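Local coordinates for RNA-binding protein RO60 (Deinococcus radiodurans, PDB 2NVO) that binds several small RNAs that accumulate during recovery from ultraviolet irradiation and contributes to the resistance of the bacterium to it, at residues A368-G373 and Y463-T468. Residues are numbered along the deposited sequence; the frame is centred on the assembly and turned at random.
Sequences ALDVSG and YTDNET. With CA (calcium ion), chain B.
A calcium ion bridges Ser372 OG and Glu467 OE2 in the MIDAS-like motif of the VWFA-like domain. Ser372 OG binds the metal at 2.6 Å and Glu467 OE2 at 2.4 Å. Two waters also coordinate it, and Ser374 completes the protein ligands. The Glu467 chain is extended beyond CG, which carries its carboxylate across to the ion.

Asp370 lies in the second shell. Asp370 OD2 and Asp465 OD1 both accept from one metal-bound water, so two carboxylates fix the orientation of that water. Asp370 OD2 and Asp465 OD1 are 4.1 Å apart; the water and nearby calcium probably offset their repulsion. Asp465 also bonds Ser374 through OD2. Asp370 CG is anti to the backbone N (chi1 -169°), which places OD2 beside Thr464 OG1. There Thr464 OG1 donates to Asp370 OD2 at 2.8 Å, on the anti side and somewhat out of the carboxylate plane. Thr441 is a further partner of OD2.

Behind the site, parallel neighbouring strands 364-369 and 459-464 end together. Tyr463 N donates to Ala368 O, and Asp370 N to Tyr463 O. Leu369 and Tyr463 lie side by side under helix 388-402, with Leu369 CD1 3.9 Å from Tyr463 CD2.

Asp370 OD1 closes an Asx turn by accepting from Ser372 N at 3.1 Å. The same Asp370 OD1 takes Ser372 OG on its syn lone pair at 2.6 Å.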
loop_
_atom_site.group_PDB
_atom_site.type_symbol
_atom_site.label_atom_id
_atom_site.label_comp_id
_atom_site.label_asym_id
_atom_site.label_seq_id
_atom_site.Cartn_x
_atom_site.Cartn_y
_atom_site.Cartn_z
ATOM N N ALA A 368 19.955 12.625 -2.377
ATOM C CA ALA A 368 20.130 14.033 -2.699
ATOM C C ALA A 368 18.778 14.723 -2.436
ATOM O O ALA A 368 17.795 14.440 -3.106
ATOM C CB ALA A 368 20.535 14.165 -4.136
ATOM N N LEU A 369 18.761 15.581 -1.427
ATOM C CA LEU A 369 17.564 16.251 -0.960
ATOM C C LEU A 369 17.477 17.667 -1.510
ATOM O O LEU A 369 18.423 18.441 -1.423
ATOM C CB LEU A 369 17.582 16.338 0.569
ATOM C CG LEU A 369 17.075 15.169 1.395
ATOM C CD1 LEU A 369 17.410 13.831 0.742
ATOM C CD2 LEU A 369 17.541 15.244 2.839
ATOM N N ASP A 370 16.324 17.974 -2.083
ATOM C CA ASP A 370 15.903 19.343 -2.326
ATOM C C ASP A 370 15.821 20.013 -0.947
ATOM O O ASP A 370 15.155 19.508 -0.033
ATOM C CB ASP A 370 14.529 19.308 -3.035
ATOM C CG ASP A 370 14.094 20.679 -3.577
ATOM O OD1 ASP A 370 14.321 21.686 -2.889
ATOM O OD2 ASP A 370 13.517 20.729 -4.683
ATOM N N VAL A 371 16.519 21.127 -0.771
ATOM C CA VAL A 371 16.559 21.813 0.524
ATOM C C VAL A 371 15.960 23.222 0.462
ATOM O O VAL A 371 16.153 24.015 1.373
ATOM C CB VAL A 371 18.024 21.914 1.080
ATOM C CG1 VAL A 371 18.585 20.523 1.378
ATOM C CG2 VAL A 371 18.926 22.667 0.109
ATOM N N SER A 372 15.252 23.526 -0.613
ATOM C CA SER A 372 14.680 24.861 -0.782
ATOM C C SER A 372 13.417 25.028 0.057
ATOM O O SER A 372 12.852 24.040 0.547
ATOM C CB SER A 372 14.367 25.105 -2.250
ATOM O OG SER A 372 13.414 24.170 -2.719
ATOM N N GLY A 373 12.972 26.281 0.202
ATOM C CA GLY A 373 11.879 26.613 1.099
ATOM C C GLY A 373 10.535 25.957 0.828
ATOM O O GLY A 373 9.769 25.684 1.769
ATOM N N TYR A 463 15.049 13.457 -3.582
ATOM C CA TYR A 463 13.784 13.820 -2.970
ATOM C C TYR A 463 13.471 15.287 -3.272
ATOM O O TYR A 463 14.275 16.171 -2.975
ATOM C CB TYR A 463 13.838 13.582 -1.457
ATOM C CG TYR A 463 13.667 12.131 -1.081
ATOM C CD1 TYR A 463 12.402 11.547 -1.081
ATOM C CD2 TYR A 463 14.761 11.343 -0.714
ATOM C CE1 TYR A 463 12.224 10.207 -0.730
ATOM C CE2 TYR A 463 14.599 9.995 -0.363
ATOM C CZ TYR A 463 13.324 9.442 -0.362
ATOM O OH TYR A 463 13.134 8.117 -0.019
ATOM N N THR A 464 12.290 15.532 -3.842
ATOM C CA THR A 464 11.842 16.889 -4.131
ATOM C C THR A 464 10.333 16.995 -3.826
ATOM O O THR A 464 9.722 16.023 -3.399
ATOM C CB THR A 464 12.188 17.311 -5.587
ATOM O OG1 THR A 464 11.934 18.717 -5.763
ATOM C CG2 THR A 464 11.388 16.534 -6.591
ATOM N N ASP A 465 9.757 18.186 -3.967
ATOM C CA ASP A 465 8.311 18.293 -3.758
ATOM C C ASP A 465 7.650 18.067 -5.106
ATOM O O ASP A 465 7.180 16.973 -5.423
ATOM C CB ASP A 465 7.889 19.611 -3.082
ATOM C CG ASP A 465 8.680 20.834 -3.566
ATOM O OD1 ASP A 465 9.396 20.770 -4.578
ATOM O OD2 ASP A 465 8.574 21.875 -2.905
ATOM N N ASN A 466 7.693 19.099 -5.941
ATOM C CA ASN A 466 7.259 18.959 -7.296
ATOM C C ASN A 466 8.107 19.814 -8.245
ATOM O O ASN A 466 7.596 20.326 -9.210
ATOM C CB ASN A 466 5.757 19.270 -7.390
ATOM C CG ASN A 466 5.422 20.721 -7.047
ATOM O OD1 ASN A 466 6.264 21.475 -6.553
ATOM N ND2 ASN A 466 4.181 21.119 -7.320
ATOM N N GLU A 467 9.408 19.960 -7.969
ATOM C CA GLU A 467 10.221 20.901 -8.735
ATOM C C GLU A 467 11.562 20.375 -9.227
ATOM O O GLU A 467 12.605 20.943 -8.901
ATOM C CB GLU A 467 10.440 22.204 -7.955
ATOM C CG GLU A 467 9.162 22.894 -7.590
ATOM C CD GLU A 467 9.365 24.348 -7.206
ATOM O OE1 GLU A 467 8.640 25.178 -7.743
ATOM O OE2 GLU A 467 10.231 24.679 -6.384
ATOM N N THR A 468 11.533 19.300 -10.011
ATOM C CA THR A 468 12.709 18.911 -10.772
ATOM C C THR A 468 13.026 20.047 -11.757
ATOM O O THR A 468 12.135 20.693 -12.306
ATOM C CB THR A 468 12.498 17.605 -11.549
ATOM O OG1 THR A 468 11.386 17.749 -12.445
ATOM C CG2 THR A 468 12.253 16.429 -10.593
HETATM CA CA CA B . 11.564 24.694 -4.422
HETATM O O HOH W 1 11.424 22.261 -4.650
HETATM O O HOH W 2 13.595 24.931 -5.811
#